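PDB 7JVH: glycoside Hydrolase Family 43_12 from Metagenome, which probably hydrolyses glycosidic linkages in xylose- or arabinose-containing plant polysaccharides as a family 43 glycoside hydrolase. Local coordinates for residues S79-P84 with V398-P403; D93-V98 with K362-V367; N149-T154 with F165-G170. All coordinates share one frame; numbering follows the deposited sequence.

Contact 1 (S79-P84 with V398-P403)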
loop_
_atom_site.group_PDB
_atom_site.type_symbol
_atom_site.label_atom_id
_atom_site.label_comp_id
_atom_site.label_asym_id
_atom_site.label_seq_id
_atom_site.Cartn_x
_atom_site.Cartn_y
_atom_site.Cartn_z
ATOM N N SER A 79 2.248 -0.836 4.231
ATOM C CA SER A 79 1.909 0.580 4.235
ATOM C C SER A 79 3.035 1.544 4.589
ATOM O O SER A 79 2.863 2.766 4.490
ATOM C CB SER A 79 0.714 0.828 5.163
ATOM O OG SER A 79 0.904 0.249 6.436
ATOM N N PHE A 80 4.172 1.015 5.049
ATOM C CA PHE A 80 5.389 1.801 5.258
ATOM C C PHE A 80 5.148 2.918 6.301
ATOM O O PHE A 80 4.754 2.603 7.425
ATOM C CB PHE A 80 5.949 2.190 3.873
ATOM C CG PHE A 80 6.147 0.986 3.004
ATOM C CD1 PHE A 80 7.302 0.233 3.106
ATOM C CD2 PHE A 80 5.143 0.536 2.173
ATOM C CE1 PHE A 80 7.477 -0.912 2.357
ATOM C CE2 PHE A 80 5.324 -0.634 1.428
ATOM C CZ PHE A 80 6.489 -1.349 1.530
ATOM N N ALA A 81 5.340 4.190 5.948
ATOM C CA ALA A 81 5.209 5.289 6.923
ATOM C C ALA A 81 3.823 5.917 7.086
ATOM O O ALA A 81 3.659 6.904 7.805
ATOM C CB ALA A 81 6.244 6.371 6.627
HETATM N N MSE A 82 2.821 5.359 6.406
HETATM C CA MSE A 82 1.470 5.904 6.450
HETATM C C MSE A 82 0.817 5.468 7.758
HETATM O O MSE A 82 1.146 4.407 8.290
HETATM C CB MSE A 82 0.661 5.430 5.237
HETATM C CG MSE A 82 1.239 5.851 3.891
HETATM SE SE MSE A 82 0.173 5.062 2.420
HETATM C CE MSE A 82 0.980 5.399 0.657
ATOM N N PHE A 83 -0.080 6.307 8.287
ATOM C CA PHE A 83 -0.816 5.983 9.499
ATOM C C PHE A 83 -2.290 6.349 9.348
ATOM O O PHE A 83 -2.612 7.452 8.908
ATOM C CB PHE A 83 -0.238 6.689 10.720
ATOM C CG PHE A 83 -0.842 6.226 12.009
ATOM C CD1 PHE A 83 -0.322 5.114 12.672
ATOM C CD2 PHE A 83 -1.954 6.853 12.535
ATOM C CE1 PHE A 83 -0.898 4.682 13.858
ATOM C CE2 PHE A 83 -2.533 6.416 13.709
ATOM C CZ PHE A 83 -2.003 5.341 14.378
ATOM N N PRO A 84 -3.247 5.451 9.698
ATOM C CA PRO A 84 -2.940 4.115 10.216
ATOM C C PRO A 84 -2.328 3.216 9.164
ATOM O O PRO A 84 -2.401 3.530 7.980
ATOM C CB PRO A 84 -4.310 3.602 10.627
ATOM C CG PRO A 84 -5.251 4.322 9.719
ATOM C CD PRO A 84 -4.697 5.687 9.591
ATOM N N VAL A 398 -5.306 8.550 4.880
ATOM C CA VAL A 398 -4.128 8.330 5.703
ATOM C C VAL A 398 -3.385 9.641 5.938
ATOM O O VAL A 398 -3.536 10.606 5.173
ATOM C CB VAL A 398 -3.160 7.324 5.039
ATOM C CG1 VAL A 398 -3.805 5.940 4.957
ATOM C CG2 VAL A 398 -2.706 7.800 3.658
ATOM N N ALA A 399 -2.587 9.663 7.013
ATOM C CA ALA A 399 -1.668 10.750 7.319
ATOM C C ALA A 399 -0.259 10.173 7.230
ATOM O O ALA A 399 -0.077 8.961 7.313
ATOM C CB ALA A 399 -1.943 11.294 8.701
HETATM N N MSE A 400 0.733 11.044 7.028
HETATM C CA MSE A 400 2.132 10.650 7.003
HETATM C C MSE A 400 2.725 10.795 8.400
HETATM O O MSE A 400 2.649 11.867 8.986
HETATM C CB MSE A 400 2.914 11.507 6.003
HETATM C CG MSE A 400 2.543 11.263 4.551
HETATM SE SE MSE A 400 2.970 9.435 3.988
HETATM C CE MSE A 400 4.797 9.100 4.651
ATOM N N ARG A 401 3.284 9.699 8.926
ATOM C CA ARG A 401 4.132 9.725 10.112
ATOM C C ARG A 401 3.443 10.117 11.432
ATOM O O ARG A 401 4.100 10.554 12.371
ATOM C CB ARG A 401 5.362 10.621 9.878
ATOM C CG ARG A 401 6.185 10.229 8.657
ATOM C CD ARG A 401 7.482 11.003 8.577
ATOM N NE ARG A 401 8.419 10.361 7.662
ATOM C CZ ARG A 401 8.584 10.688 6.380
ATOM N NH1 ARG A 401 7.878 11.649 5.810
ATOM N NH2 ARG A 401 9.497 10.037 5.656
ATOM N N GLY A 402 2.122 9.923 11.512
ATOM C CA GLY A 402 1.370 10.235 12.714
ATOM C C GLY A 402 -0.139 10.174 12.514
ATOM O O GLY A 402 -0.613 10.074 11.386
ATOM N N PRO A 403 -0.934 10.245 13.603
ATOM C CA PRO A 403 -2.392 10.193 13.490
ATOM C C PRO A 403 -3.005 11.525 13.065
ATOM O O PRO A 403 -2.515 12.587 13.462
ATOM C CB PRO A 403 -2.840 9.819 14.910
ATOM C CG PRO A 403 -1.732 10.284 15.798
ATOM C CD PRO A 403 -0.464 10.363 14.989
#

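Contact 2 (D93-V98 with K362-V367)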
loop_
_atom_site.group_PDB
_atom_site.type_symbol
_atom_site.label_atom_id
_atom_site.label_comp_id
_atom_site.label_asym_id
_atom_site.label_seq_id
_atom_site.Cartn_x
_atom_site.Cartn_y
_atom_site.Cartn_z
ATOM N N ASP A 93 -16.873 -13.162 -1.259
ATOM C CA ASP A 93 -16.825 -13.645 -2.641
ATOM C C ASP A 93 -15.527 -13.383 -3.421
ATOM O O ASP A 93 -15.423 -13.773 -4.575
ATOM C CB ASP A 93 -18.008 -13.066 -3.426
ATOM C CG ASP A 93 -17.979 -11.539 -3.518
ATOM O OD1 ASP A 93 -16.885 -10.937 -3.592
ATOM O OD2 ASP A 93 -19.067 -10.934 -3.531
ATOM N N LEU A 94 -14.560 -12.703 -2.787
ATOM C CA LEU A 94 -13.195 -12.331 -3.292
ATOM C C LEU A 94 -13.211 -11.274 -4.397
ATOM O O LEU A 94 -12.154 -11.032 -4.949
ATOM C CB LEU A 94 -12.360 -13.530 -3.748
ATOM C CG LEU A 94 -12.159 -14.665 -2.759
ATOM C CD1 LEU A 94 -11.547 -15.840 -3.476
ATOM C CD2 LEU A 94 -11.267 -14.233 -1.621
ATOM N N ILE A 95 -14.367 -10.719 -4.737
ATOM C CA ILE A 95 -14.462 -9.649 -5.770
ATOM C C ILE A 95 -14.964 -8.359 -5.130
ATOM O O ILE A 95 -14.448 -7.311 -5.446
ATOM C CB ILE A 95 -15.401 -10.080 -6.903
ATOM C CG1 ILE A 95 -15.030 -11.458 -7.438
ATOM C CG2 ILE A 95 -15.414 -9.041 -8.003
ATOM C CD1 ILE A 95 -14.224 -11.416 -8.683
ATOM N N ASN A 96 -15.960 -8.468 -4.272
ATOM C CA ASN A 96 -16.538 -7.274 -3.626
ATOM C C ASN A 96 -15.944 -7.139 -2.233
ATOM O O ASN A 96 -16.258 -7.942 -1.368
ATOM C CB ASN A 96 -18.061 -7.318 -3.667
ATOM C CG ASN A 96 -18.558 -7.604 -5.064
ATOM O OD1 ASN A 96 -18.591 -6.722 -5.904
ATOM N ND2 ASN A 96 -18.901 -8.846 -5.330
ATOM N N TRP A 97 -15.127 -6.111 -2.055
ATOM C CA TRP A 97 -14.423 -5.907 -0.771
ATOM C C TRP A 97 -14.878 -4.636 -0.066
ATOM O O TRP A 97 -15.143 -3.645 -0.728
ATOM C CB TRP A 97 -12.932 -5.825 -1.057
ATOM C CG TRP A 97 -12.345 -7.057 -1.656
ATOM C CD1 TRP A 97 -12.220 -7.357 -2.973
ATOM C CD2 TRP A 97 -11.729 -8.129 -0.939
ATOM N NE1 TRP A 97 -11.582 -8.551 -3.125
ATOM C CE2 TRP A 97 -11.274 -9.049 -1.894
ATOM C CE3 TRP A 97 -11.530 -8.400 0.413
ATOM C CZ2 TRP A 97 -10.633 -10.225 -1.538
ATOM C CZ3 TRP A 97 -10.898 -9.564 0.764
ATOM C CH2 TRP A 97 -10.458 -10.459 -0.200
ATOM N N VAL A 98 -14.988 -4.736 1.250
ATOM C CA VAL A 98 -15.244 -3.620 2.158
ATOM C C VAL A 98 -14.007 -3.474 3.056
ATOM O O VAL A 98 -13.568 -4.451 3.674
ATOM C CB VAL A 98 -16.504 -3.884 3.025
ATOM C CG1 VAL A 98 -16.757 -2.733 3.995
ATOM C CG2 VAL A 98 -17.721 -4.106 2.152
ATOM N N LYS A 362 -12.505 -13.415 -15.501
ATOM C CA LYS A 362 -13.897 -13.842 -15.277
ATOM C C LYS A 362 -14.078 -13.934 -13.769
ATOM O O LYS A 362 -13.152 -14.361 -13.123
ATOM C CB LYS A 362 -14.119 -15.182 -15.976
ATOM C CG LYS A 362 -13.381 -15.333 -17.294
ATOM C CD LYS A 362 -13.467 -16.712 -17.900
ATOM C CE LYS A 362 -12.135 -17.420 -18.001
ATOM N NZ LYS A 362 -11.779 -17.755 -19.397
HETATM N N MSE A 363 -15.242 -13.558 -13.244
HETATM C CA MSE A 363 -15.509 -13.664 -11.786
HETATM C C MSE A 363 -15.900 -15.106 -11.446
HETATM O O MSE A 363 -16.155 -15.895 -12.342
HETATM C CB MSE A 363 -16.711 -12.800 -11.386
HETATM C CG MSE A 363 -16.577 -11.318 -11.628
HETATM SE SE MSE A 363 -18.049 -10.318 -10.873
HETATM C CE MSE A 363 -18.154 -10.751 -9.041
ATOM N N PRO A 364 -15.944 -15.503 -10.166
ATOM C CA PRO A 364 -16.414 -16.833 -9.811
ATOM C C PRO A 364 -17.911 -16.981 -10.127
ATOM O O PRO A 364 -18.623 -16.027 -10.013
ATOM C CB PRO A 364 -16.209 -16.881 -8.296
ATOM C CG PRO A 364 -15.152 -15.851 -8.039
ATOM C CD PRO A 364 -15.441 -14.755 -9.033
ATOM N N LYS A 365 -18.347 -18.195 -10.467
ATOM C CA LYS A 365 -19.761 -18.491 -10.821
ATOM C C LYS A 365 -20.722 -17.940 -9.767
ATOM O O LYS A 365 -20.481 -18.128 -8.580
ATOM C CB LYS A 365 -19.957 -19.998 -11.002
ATOM C CG LYS A 365 -21.379 -20.454 -11.307
ATOM C CD LYS A 365 -22.052 -21.189 -10.163
ATOM C CE LYS A 365 -23.385 -20.597 -9.762
ATOM N NZ LYS A 365 -23.676 -20.831 -8.329
ATOM N N GLY A 366 -21.793 -17.301 -10.227
ATOM C CA GLY A 366 -22.826 -16.717 -9.388
ATOM C C GLY A 366 -22.549 -15.313 -8.860
ATOM O O GLY A 366 -23.493 -14.610 -8.510
ATOM N N VAL A 367 -21.282 -14.904 -8.776
ATOM C CA VAL A 367 -20.956 -13.581 -8.164
ATOM C C VAL A 367 -21.154 -12.428 -9.143
ATOM O O VAL A 367 -20.709 -12.539 -10.273
ATOM C CB VAL A 367 -19.541 -13.550 -7.565
ATOM C CG1 VAL A 367 -19.446 -12.523 -6.458
ATOM C CG2 VAL A 367 -19.139 -14.908 -7.041
#

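Contact 3 (N149-T154 with F165-G170)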
loop_
_atom_site.group_PDB
_atom_site.type_symbol
_atom_site.label_atom_id
_atom_site.label_comp_id
_atom_site.label_asym_id
_atom_site.label_seq_id
_atom_site.Cartn_x
_atom_site.Cartn_y
_atom_site.Cartn_z
ATOM N N ASN A 149 10.587 -7.392 13.734
ATOM C CA ASN A 149 9.555 -8.395 13.562
ATOM C C ASN A 149 8.611 -8.471 14.760
ATOM O O ASN A 149 9.053 -8.483 15.911
ATOM C CB ASN A 149 10.240 -9.736 13.297
ATOM C CG ASN A 149 10.779 -9.832 11.891
ATOM O OD1 ASN A 149 10.068 -9.495 10.927
ATOM N ND2 ASN A 149 12.020 -10.317 11.754
HETATM N N MSE A 150 7.304 -8.510 14.468
HETATM C CA MSE A 150 6.288 -8.393 15.501
HETATM C C MSE A 150 4.974 -8.979 15.004
HETATM O O MSE A 150 4.736 -9.032 13.800
HETATM C CB MSE A 150 6.094 -6.924 15.895
HETATM C CG MSE A 150 5.556 -6.041 14.787
HETATM SE SE MSE A 150 3.592 -5.998 14.823
HETATM C CE MSE A 150 3.071 -4.100 14.873
ATOM N N VAL A 151 4.118 -9.379 15.950
ATOM C CA VAL A 151 2.810 -9.927 15.641
ATOM C C VAL A 151 1.734 -9.301 16.537
ATOM O O VAL A 151 1.989 -9.001 17.703
ATOM C CB VAL A 151 2.806 -11.479 15.751
ATOM C CG1 VAL A 151 3.086 -11.946 17.162
ATOM C CG2 VAL A 151 1.486 -12.060 15.257
ATOM N N VAL A 152 0.544 -9.084 15.966
ATOM C CA VAL A 152 -0.645 -8.656 16.708
ATOM C C VAL A 152 -1.781 -9.668 16.497
ATOM O O VAL A 152 -1.825 -10.363 15.480
ATOM C CB VAL A 152 -1.110 -7.239 16.306
ATOM C CG1 VAL A 152 -0.010 -6.211 16.530
ATOM C CG2 VAL A 152 -1.546 -7.198 14.865
ATOM N N LYS A 153 -2.691 -9.737 17.473
ATOM C CA LYS A 153 -3.728 -10.763 17.533
ATOM C C LYS A 153 -5.109 -10.192 17.797
ATOM O O LYS A 153 -5.242 -9.107 18.337
ATOM C CB LYS A 153 -3.405 -11.777 18.634
ATOM C CG LYS A 153 -2.065 -12.455 18.464
ATOM C CD LYS A 153 -1.952 -13.740 19.259
ATOM C CE LYS A 153 -2.028 -13.557 20.746
ATOM N NZ LYS A 153 -1.950 -14.887 21.395
ATOM N N THR A 154 -6.133 -10.968 17.432
ATOM C CA THR A 154 -7.531 -10.637 17.698
ATOM C C THR A 154 -8.434 -11.852 17.535
ATOM O O THR A 154 -8.117 -12.774 16.787
ATOM C CB THR A 154 -8.042 -9.511 16.777
ATOM O OG1 THR A 154 -9.360 -9.139 17.182
ATOM C CG2 THR A 154 -8.083 -9.950 15.328
ATOM N N PHE A 165 3.535 -8.072 19.879
ATOM C CA PHE A 165 4.418 -8.999 20.563
ATOM C C PHE A 165 5.706 -8.926 19.761
ATOM O O PHE A 165 5.714 -9.232 18.570
ATOM C CB PHE A 165 3.861 -10.433 20.520
ATOM C CG PHE A 165 2.666 -10.647 21.397
ATOM C CD1 PHE A 165 1.382 -10.400 20.919
ATOM C CD2 PHE A 165 2.816 -11.087 22.703
ATOM C CE1 PHE A 165 0.273 -10.605 21.737
ATOM C CE2 PHE A 165 1.714 -11.280 23.520
ATOM C CZ PHE A 165 0.445 -11.040 23.040
ATOM N N ASN A 166 6.797 -8.497 20.397
ATOM C CA ASN A 166 8.104 -8.382 19.726
ATOM C C ASN A 166 8.684 -9.785 19.544
ATOM O O ASN A 166 8.764 -10.550 20.508
ATOM C CB ASN A 166 9.063 -7.494 20.532
ATOM C CG ASN A 166 8.878 -5.997 20.264
ATOM O OD1 ASN A 166 8.702 -5.603 19.116
ATOM N ND2 ASN A 166 8.877 -5.164 21.314
ATOM N N LEU A 167 9.074 -10.115 18.306
ATOM C CA LEU A 167 9.635 -11.420 17.976
ATOM C C LEU A 167 11.144 -11.331 17.740
ATOM O O LEU A 167 11.639 -10.395 17.111
ATOM C CB LEU A 167 8.936 -12.000 16.749
ATOM C CG LEU A 167 7.405 -11.963 16.800
ATOM C CD1 LEU A 167 6.827 -12.326 15.446
ATOM C CD2 LEU A 167 6.862 -12.881 17.885
ATOM N N HIS A 168 11.867 -12.347 18.226
ATOM C CA HIS A 168 13.325 -12.314 18.357
ATOM C C HIS A 168 14.050 -13.018 17.204
ATOM O O HIS A 168 14.774 -13.997 17.415
ATOM C CB HIS A 168 13.740 -12.925 19.700
ATOM C CG HIS A 168 13.183 -12.205 20.891
ATOM N ND1 HIS A 168 13.046 -12.800 22.126
ATOM C CD2 HIS A 168 12.734 -10.935 21.034
ATOM C CE1 HIS A 168 12.541 -11.931 22.981
ATOM N NE2 HIS A 168 12.343 -10.790 22.343
ATOM N N PHE A 169 13.888 -12.474 15.989
ATOM C CA PHE A 169 14.636 -12.917 14.816
ATOM C C PHE A 169 14.740 -11.746 13.854
ATOM O O PHE A 169 13.913 -10.842 13.900
ATOM C CB PHE A 169 13.963 -14.128 14.170
ATOM C CG PHE A 169 12.522 -13.883 13.777
ATOM C CD1 PHE A 169 12.209 -13.398 12.519
ATOM C CD2 PHE A 169 11.484 -14.154 14.659
ATOM C CE1 PHE A 169 10.886 -13.183 12.140
ATOM C CE2 PHE A 169 10.170 -13.927 14.292
ATOM C CZ PHE A 169 9.869 -13.448 13.033
ATOM N N GLY A 170 15.769 -11.773 13.004
ATOM C CA GLY A 170 16.005 -10.736 12.021
ATOM C C GLY A 170 15.352 -11.028 10.683
ATOM O O GLY A 170 14.578 -11.958 10.555
#

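Contact 1 (S79-P84 with V398-P403)
The carbonyl oxygen of Ala399 receives the N-H of Phe83, with Phe83 N 2.8 Å from Ala399 O and an N-H...O angle of 161°, and Met82 CA adds a CA-H...O contact to the same oxygen. This is the centre of a two-stranded antiparallel sheet, strand 82-83 with 399-400, in which a strand of the catalytic β-propeller region pairs with one from the C-terminal concanavalin A-like region. Phe83 and Ala399 form the hydrogen-bonded pair, since Ala399 N returns a bond of 2.9 Å to Phe83 O; Met82 and Met400 are the non-hydrogen-bonded pair. Two residues further along, Arg401 N donates to Ala81 O at 3.0 Å. On the Met82/Met400 face the contacts between the strands are apolar: Met82 CG lies 4.0 Å from Met400 SE, while the chain of Met400, bent at chi2 and chi3, brings its CE to 3.7 Å from Ala81 CB. Both selenomethionines also touch Leu560 of strand 560-566. Beyond the pairing, Arg401 NE bonds to Cys115 O and its NH2 forms a salt bridge with Glu467. On the other face, CG of Phe83 stands anti to the backbone N (chi1 -172°), which swings the ring toward Gly402 O and obliquely across Pro403. Replacing Phe83 by an alanine would probably strip Pro403 of the ring packed against it and open a gap there. In that packing CE2 of Phe83 stands 3.6 Å from Pro403 CB, and CD2 3.5 Å from Pro403 CA.

Contact 2 (D93-V98 with K362-V367)
An Asx turn headed by Asp93, in the loop between strands 85-91 and 98-102 of a four-stranded propeller sheet, packs here against a type II turn running from Pro364 to Val367. No hydrogen bond crosses the interface. Its polar order lies within the 93-98 loop: Asp93 OD1 accepts from Ile95 N at 2.8 Å and, through its syn lone pair, from Asn96 N at 2.7 Å. Asn96 ND2 meets Asp93 OD2 from above the carboxylate plane, with the oxygen nearly in the amide plane. These three bonds fix the rotation of the carboxylate, and Val367 CG1 packs against it, 3.4 Å from Asp93 OD2. Alongside, Ile95 does the apolar work. Its CG2 lies 3.4 Å from Met363 CE, which the bend at chi3 (55°) of the selenomethionine turns toward it, and its CD1 comes 3.6 Å from Pro364 CD. Asn96 also reaches beyond the turn: its OD1 accepts from Lys370 N and its ND2 donates to Glu368 O. Three N-H groups thus grip the carboxylate while Val367 meets it without a hydrogen bond; the two loops are joined by van der Waals packing, apolar round Ile95, and Asn96 adds polar links to the chain just beyond Val367.

Contact 3 (N149-T154 with F165-G170)
Asn149, Phe165 and Val151 contribute the largest buried areas to this β-hairpin pairing, in which strand 148-154 runs antiparallel to the short strand 165-166. Val151 and Phe165 form the hydrogen-bonded pair: Phe165 N binds Val151 O at 2.8 Å, and Val151 N binds Phe165 O at 3.1 Å. The same Val151 O sits at the edge of the Phe165 ring, near its plane. Val151 CG1, between the backbone N and the carbonyl carbon (chi1 64°), packs against Phe165 CB at 3.8 Å and against Leu167 CD2. The aliphatic end of Lys153 reaches the Phe165 ring too, CE to CE1 3.9 Å, before its NZ forms a salt bridge with Asp214.

Asn149 works through both backbone and amide. Its carbonyl oxygen accepts from Leu167 N at 2.9 Å, carrying the pairing past the end of strand 165-166. Its ND2 donates to Phe169 O, also at 2.9 Å and nearly straight (166°), from above that carbonyl plane, while CB rests over a face of the Phe169 ring, 4.0 Å from the centroid, with amide and ring planes 24° apart. Further bonds to Thr140 through OD1 and to Gly171 O through ND2 hold the amide at both ends.

The four-stranded antiparallel sheet is a blade of the family 43 β-propeller, with 165-166 outermost and 134-142 flanking 148-154 on the other side; Phe169 reaches the next blade, meeting His188 of strand 184-190, Trp207 of 203-210 and Ile216 of 215-226.

How the contacts relate
From the N terminus, the chain first meets 79-84, whose partner 398-403 is separated from it by 313 residues, so contact 1 closes the longest loop. Contact 2 is nested inside it, joining 93-98 to 362-367, which begins at the end of strand 360-362 and runs into the loop before 383-386. Contact 3 lies inside both and closes a hairpin with ten residues between its segments; no loops cross. Contact 1 ties the propeller region to the C-terminal region, contact 2 joins an early propeller loop to the chain leaving the final propeller strands, and contact 3 completes one sheet. They do not touch: nearest atoms are about 10 Å apart for contacts 1 and 3, and about 13 Å for 1 and 2.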